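Local coordinates for protein yesU (Bacillus subtilis, PDB 1OQ1) that is of unknown function but folds as a galectin-like beta sandwich, which makes carbohydrate binding a possible though unproven role, at residues Ser118-Lys123 / Pro152-Ala157; Phe69-Gln74 / Ala157-Arg162. One frame throughout, in Å; residues are numbered along the deposited sequence.

Contact 1. Residues Ser118-Lys123 / Pro152-Ala157; sequences SYFRRK and PSPDDA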
loop_
_atom_site.group_PDB
_atom_site.type_symbol
_atom_site.label_atom_id
_atom_site.label_comp_id
_atom_site.label_asym_id
_atom_site.label_seq_id
_atom_site.Cartn_x
_atom_site.Cartn_y
_atom_site.Cartn_z
ATOM N N SER A 118 -6.119 2.275 -1.391
ATOM C CA SER A 118 -5.890 2.649 -2.777
ATOM C C SER A 118 -5.790 4.158 -2.922
ATOM O O SER A 118 -6.507 4.912 -2.258
ATOM C CB SER A 118 -7.023 2.116 -3.656
ATOM O OG SER A 118 -8.279 2.515 -3.138
ATOM N N TYR A 119 -4.877 4.588 -3.783
ATOM C CA TYR A 119 -4.670 6.004 -4.052
ATOM C C TYR A 119 -4.327 6.142 -5.533
ATOM O O TYR A 119 -3.919 5.176 -6.174
ATOM C CB TYR A 119 -3.569 6.568 -3.146
ATOM C CG TYR A 119 -2.223 5.896 -3.273
ATOM C CD1 TYR A 119 -1.239 6.419 -4.111
ATOM C CD2 TYR A 119 -1.915 4.765 -2.516
ATOM C CE1 TYR A 119 0.021 5.843 -4.190
ATOM C CE2 TYR A 119 -0.655 4.178 -2.585
ATOM C CZ TYR A 119 0.309 4.723 -3.421
ATOM O OH TYR A 119 1.563 4.161 -3.465
ATOM N N PHE A 120 -4.485 7.343 -6.074
ATOM C CA PHE A 120 -4.294 7.557 -7.507
ATOM C C PHE A 120 -5.155 6.503 -8.208
ATOM O O PHE A 120 -4.670 5.702 -9.013
ATOM C CB PHE A 120 -2.836 7.392 -7.943
ATOM C CG PHE A 120 -2.560 7.951 -9.320
ATOM C CD1 PHE A 120 -2.401 9.322 -9.508
ATOM C CD2 PHE A 120 -2.531 7.118 -10.434
ATOM C CE1 PHE A 120 -2.218 9.860 -10.786
ATOM C CE2 PHE A 120 -2.350 7.644 -11.721
ATOM C CZ PHE A 120 -2.194 9.018 -11.896
ATOM N N ARG A 121 -6.441 6.493 -7.871
ATOM C CA ARG A 121 -7.376 5.543 -8.463
ATOM C C ARG A 121 -7.819 6.155 -9.783
ATOM O O ARG A 121 -8.796 6.902 -9.827
ATOM C CB ARG A 121 -8.576 5.351 -7.536
ATOM C CG ARG A 121 -8.187 5.002 -6.108
ATOM C CD ARG A 121 -9.405 4.883 -5.203
ATOM N NE ARG A 121 -10.270 3.771 -5.587
ATOM C CZ ARG A 121 -11.474 3.898 -6.136
ATOM N NH1 ARG A 121 -11.986 5.100 -6.382
ATOM N NH2 ARG A 121 -12.173 2.813 -6.435
ATOM N N ARG A 122 -7.089 5.842 -10.851
ATOM C CA ARG A 122 -7.381 6.409 -12.162
ATOM C C ARG A 122 -7.416 5.363 -13.283
ATOM O O ARG A 122 -7.089 5.670 -14.427
ATOM C CB ARG A 122 -6.324 7.469 -12.505
ATOM C CG ARG A 122 -5.925 8.384 -11.343
ATOM C CD ARG A 122 -7.061 9.305 -10.897
ATOM N NE ARG A 122 -6.755 9.916 -9.603
ATOM C CZ ARG A 122 -5.964 10.970 -9.430
ATOM N NH1 ARG A 122 -5.393 11.561 -10.473
ATOM N NH2 ARG A 122 -5.719 11.416 -8.202
ATOM N N LYS A 123 -7.812 4.138 -12.958
ATOM C CA LYS A 123 -7.871 3.067 -13.948
ATOM C C LYS A 123 -9.116 3.156 -14.831
ATOM O O LYS A 123 -9.029 2.992 -16.049
ATOM C CB LYS A 123 -7.832 1.703 -13.243
ATOM C CG LYS A 123 -8.149 0.497 -14.129
ATOM C CD LYS A 123 -7.114 0.294 -15.234
ATOM C CE LYS A 123 -7.469 -0.928 -16.076
ATOM N NZ LYS A 123 -6.454 -1.215 -17.128
ATOM N N PRO A 152 -2.539 14.902 -8.574
ATOM C CA PRO A 152 -2.985 15.315 -9.904
ATOM C C PRO A 152 -2.691 14.224 -10.914
ATOM O O PRO A 152 -2.168 13.167 -10.562
ATOM C CB PRO A 152 -2.137 16.548 -10.168
ATOM C CG PRO A 152 -0.802 16.118 -9.598
ATOM C CD PRO A 152 -1.213 15.475 -8.262
ATOM N N SER A 153 -3.048 14.486 -12.167
ATOM C CA SER A 153 -2.744 13.567 -13.251
ATOM C C SER A 153 -1.252 13.822 -13.488
ATOM O O SER A 153 -0.726 14.862 -13.075
ATOM C CB SER A 153 -3.575 13.921 -14.487
ATOM O OG SER A 153 -3.799 15.318 -14.561
ATOM N N PRO A 154 -0.550 12.888 -14.143
ATOM C CA PRO A 154 0.884 13.052 -14.398
ATOM C C PRO A 154 1.312 14.356 -15.057
ATOM O O PRO A 154 2.367 14.895 -14.725
ATOM C CB PRO A 154 1.228 11.832 -15.251
ATOM C CG PRO A 154 0.254 10.805 -14.759
ATOM C CD PRO A 154 -1.029 11.595 -14.660
ATOM N N ASP A 155 0.502 14.865 -15.980
ATOM C CA ASP A 155 0.845 16.102 -16.676
ATOM C C ASP A 155 1.090 17.304 -15.765
ATOM O O ASP A 155 1.937 18.148 -16.065
ATOM C CB ASP A 155 -0.226 16.442 -17.732
ATOM C CG ASP A 155 -1.629 16.560 -17.153
ATOM O OD1 ASP A 155 -1.831 16.249 -15.959
ATOM O OD2 ASP A 155 -2.544 16.957 -17.908
ATOM N N ASP A 156 0.370 17.376 -14.648
ATOM C CA ASP A 156 0.523 18.493 -13.717
ATOM C C ASP A 156 1.285 18.152 -12.439
ATOM O O ASP A 156 1.332 18.965 -11.519
ATOM C CB ASP A 156 -0.843 19.048 -13.301
ATOM C CG ASP A 156 -1.612 19.660 -14.452
ATOM O OD1 ASP A 156 -0.986 20.110 -15.436
ATOM O OD2 ASP A 156 -2.857 19.710 -14.355
ATOM N N ALA A 157 1.879 16.965 -12.376
ATOM C CA ALA A 157 2.604 16.547 -11.179
ATOM C C ALA A 157 3.859 17.350 -10.842
ATOM O O ALA A 157 4.540 17.868 -11.723
ATOM C CB ALA A 157 2.975 15.065 -11.291
#
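Phe120 and Arg122 reach from a corner of strand 112-122 to Pro152, Ser153 and Pro154, in the loop that leads from one sheet of the galectin-like sandwich to the other. The strand turns at Phe120, whose phi and psi are both positive. This kink separates the run that ends with Tyr119, whose ring packs edge-to-face on Phe69, from the weakly bonded piece around Arg121 and Arg122. At Phe120, CG stands anti to the backbone N (chi1 -165°), and the far rim of the ring extends to the loop. The loop meets that rim close to the ring plane: CE1 of Phe120 lies 3.3 Å from Pro152 O, an arrangement in which the positive ring edge would favour the carbonyl oxygen, and CZ of Phe120 comes within 4.0 Å of Pro154 CD. Arg121 centres an inverse gamma turn, after which Arg122 points back to the loop. CG of Arg122 sits 3.6 Å above the centre of the Phe120 ring, and the chain then bends at chi2 (-67°). Farther out, the guanidinium has Phe120 CD1 against one face, offset toward its rim. NH1 of Arg122 approaches Pro152 O obliquely, at 3.6 Å, a contact without a hydrogen bond. NH2 forms a salt bridge with Asp149 and a hydrogen bond with Leu151 O, so that the arginine is tied to the chain just ahead of Pro152. Ser153 OG, just ahead of the 3-10 turn 154-156, donates a 2.6 Å hydrogen bond to Asp155 OD1, on the syn side of the carboxylate.

Contact 2. Residues Phe69-Gln74 / Ala157-Arg162; sequences FSPIEQ and ADSPYR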
loop_
_atom_site.group_PDB
_atom_site.type_symbol
_atom_site.label_atom_id
_atom_site.label_comp_id
_atom_site.label_asym_id
_atom_site.label_seq_id
_atom_site.Cartn_x
_atom_site.Cartn_y
_atom_site.Cartn_z
ATOM N N PHE A 69 6.356 8.941 -3.650
ATOM C CA PHE A 69 5.575 8.426 -4.775
ATOM C C PHE A 69 5.495 9.409 -5.939
ATOM O O PHE A 69 5.226 10.593 -5.737
ATOM C CB PHE A 69 4.151 8.116 -4.297
ATOM C CG PHE A 69 3.201 7.729 -5.398
ATOM C CD1 PHE A 69 3.297 6.484 -6.014
ATOM C CD2 PHE A 69 2.196 8.603 -5.803
ATOM C CE1 PHE A 69 2.401 6.117 -7.017
ATOM C CE2 PHE A 69 1.293 8.246 -6.805
ATOM C CZ PHE A 69 1.397 6.999 -7.413
ATOM N N SER A 70 5.707 8.910 -7.153
ATOM C CA SER A 70 5.639 9.743 -8.355
ATOM C C SER A 70 4.795 9.064 -9.434
ATOM O O SER A 70 5.190 8.028 -9.972
ATOM C CB SER A 70 7.037 9.984 -8.925
ATOM O OG SER A 70 7.895 10.570 -7.971
ATOM N N PRO A 71 3.612 9.622 -9.747
ATOM C CA PRO A 71 2.762 9.024 -10.783
ATOM C C PRO A 71 3.336 9.473 -12.126
ATOM O O PRO A 71 3.395 10.668 -12.409
ATOM C CB PRO A 71 1.393 9.626 -10.490
ATOM C CG PRO A 71 1.744 10.999 -10.003
ATOM C CD PRO A 71 2.929 10.752 -9.090
ATOM N N ILE A 72 3.756 8.514 -12.947
ATOM C CA ILE A 72 4.376 8.833 -14.229
ATOM C C ILE A 72 3.463 8.709 -15.440
ATOM O O ILE A 72 3.517 9.546 -16.343
ATOM C CB ILE A 72 5.614 7.935 -14.461
ATOM C CG1 ILE A 72 6.585 8.087 -13.288
ATOM C CG2 ILE A 72 6.302 8.306 -15.779
ATOM C CD1 ILE A 72 7.031 9.520 -13.033
ATOM N N GLU A 73 2.626 7.677 -15.459
ATOM C CA GLU A 73 1.730 7.457 -16.588
ATOM C C GLU A 73 0.440 6.749 -16.181
ATOM O O GLU A 73 0.464 5.798 -15.399
ATOM C CB GLU A 73 2.470 6.626 -17.641
ATOM C CG GLU A 73 1.949 6.743 -19.055
ATOM C CD GLU A 73 2.838 6.008 -20.047
ATOM O OE1 GLU A 73 2.885 4.761 -20.001
ATOM O OE2 GLU A 73 3.501 6.679 -20.864
ATOM N N GLN A 74 -0.687 7.223 -16.709
ATOM C CA GLN A 74 -1.994 6.624 -16.432
ATOM C C GLN A 74 -2.557 6.216 -17.798
ATOM O O GLN A 74 -1.956 6.530 -18.825
ATOM C CB GLN A 74 -2.919 7.648 -15.758
ATOM C CG GLN A 74 -3.347 8.794 -16.663
ATOM C CD GLN A 74 -4.230 9.815 -15.963
ATOM O OE1 GLN A 74 -5.010 10.517 -16.607
ATOM N NE2 GLN A 74 -4.104 9.914 -14.644
ATOM N N ALA A 157 1.879 16.965 -12.376
ATOM C CA ALA A 157 2.604 16.547 -11.179
ATOM C C ALA A 157 3.859 17.350 -10.842
ATOM O O ALA A 157 4.540 17.868 -11.723
ATOM C CB ALA A 157 2.975 15.065 -11.291
ATOM N N ASP A 158 4.131 17.456 -9.546
ATOM C CA ASP A 158 5.327 18.111 -9.021
ATOM C C ASP A 158 5.868 17.055 -8.063
ATOM O O ASP A 158 5.912 17.245 -6.846
ATOM C CB ASP A 158 4.981 19.396 -8.265
ATOM C CG ASP A 158 6.207 20.057 -7.654
ATOM O OD1 ASP A 158 7.319 19.864 -8.191
ATOM O OD2 ASP A 158 6.063 20.773 -6.642
ATOM N N SER A 159 6.252 15.922 -8.645
ATOM C CA SER A 159 6.757 14.768 -7.908
ATOM C C SER A 159 8.155 14.936 -7.323
ATOM O O SER A 159 8.955 15.730 -7.813
ATOM C CB SER A 159 6.737 13.537 -8.824
ATOM O OG SER A 159 5.420 13.270 -9.284
ATOM N N PRO A 160 8.471 14.162 -6.274
ATOM C CA PRO A 160 7.574 13.175 -5.660
ATOM C C PRO A 160 6.666 13.728 -4.561
ATOM O O PRO A 160 6.839 14.853 -4.089
ATOM C CB PRO A 160 8.544 12.137 -5.115
ATOM C CG PRO A 160 9.671 12.999 -4.634
ATOM C CD PRO A 160 9.846 14.003 -5.763
ATOM N N TYR A 161 5.700 12.910 -4.155
ATOM C CA TYR A 161 4.765 13.264 -3.092
ATOM C C TYR A 161 5.125 12.444 -1.848
ATOM O O TYR A 161 5.506 11.280 -1.957
ATOM C CB TYR A 161 3.332 12.977 -3.556
ATOM C CG TYR A 161 2.888 13.895 -4.673
ATOM C CD1 TYR A 161 2.258 15.108 -4.394
ATOM C CD2 TYR A 161 3.177 13.593 -6.006
ATOM C CE1 TYR A 161 1.930 16.006 -5.414
ATOM C CE2 TYR A 161 2.853 14.488 -7.038
ATOM C CZ TYR A 161 2.237 15.691 -6.730
ATOM O OH TYR A 161 1.972 16.610 -7.724
ATOM N N ARG A 162 5.021 13.066 -0.673
ATOM C CA ARG A 162 5.356 12.411 0.596
ATOM C C ARG A 162 4.144 11.707 1.202
ATOM O O ARG A 162 3.215 12.351 1.684
ATOM C CB ARG A 162 5.914 13.447 1.580
ATOM C CG ARG A 162 7.376 13.835 1.327
ATOM C CD ARG A 162 8.307 12.720 1.791
ATOM N NE ARG A 162 9.719 12.954 1.489
ATOM C CZ ARG A 162 10.508 13.820 2.123
ATOM N NH1 ARG A 162 10.036 14.565 3.114
ATOM N NH2 ARG A 162 11.784 13.925 1.770
HETATM O O HOH W 1 5.367 12.417 -11.760
#
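Tyr161 and Phe69 form an antiparallel hydrogen-bonded pair, where strand 161-168 joins strand 63-73 in one sheet of the sandwich. Both side chains lie on the same face of that sheet. Two backbone bonds close the pair, Tyr161 N to Phe69 O at 2.8 Å and Phe69 N to Tyr161 O at 3.0 Å. The Tyr161 ring turns its edge to the same Phe69 O, with CD2 of Tyr161 3.6 Å from that oxygen. CG of Tyr161 lies anti to its carbonyl carbon (chi1 -68°). The ring is held against its own loop, where Asp158 N donates to Tyr161 OH and Asp158 O lies over one face, offset toward the rim. Pro71 comes obliquely to the tyrosine, CD of Pro71 standing 4.2 Å from CD2 of Tyr161. On the same proline, CG meets the methyl of Ala157, while CD lies 3.5 Å from Ser159 OG. Ser70 fills the angle between Ser159 and Pro160: its OG is 3.3 Å from Ser159 CB and equally close to Pro160 CB. The peptide bond before Pro160 is cis, at the bend through which the loop enters the strand. Beside Pro71, a water donates to its O (2.7 Å) and hydrogen-bonds to Ser159 OG. Direct backbone bonds therefore close the Phe69-Tyr161 pair, whereas the polar link between Pro71 and Ser159 runs through a water, next to the apolar contacts that Pro71 makes with Ala157 and Tyr161.

In the fold
Contacts 1 and 2 have centres about 8 Å apart and both lie about 15 Å from the centre of the chain. Along the sequence the order is 69-74, 118-123, 152-157 and 157-162, so the segments of contact 1 fall between those of contact 2, and Ala157 belongs to both. Strand 112-122 is part of the seven-stranded sheet, whereas strands 63-73 and 161-168 pair in the other. The connection 149-160 therefore packs against both sheets at this place in the sandwich. The contacts also touch directly: Pro152 packs on the hydroxyl of Tyr161, and the amide of Gln74 lies against Phe120 and Pro154.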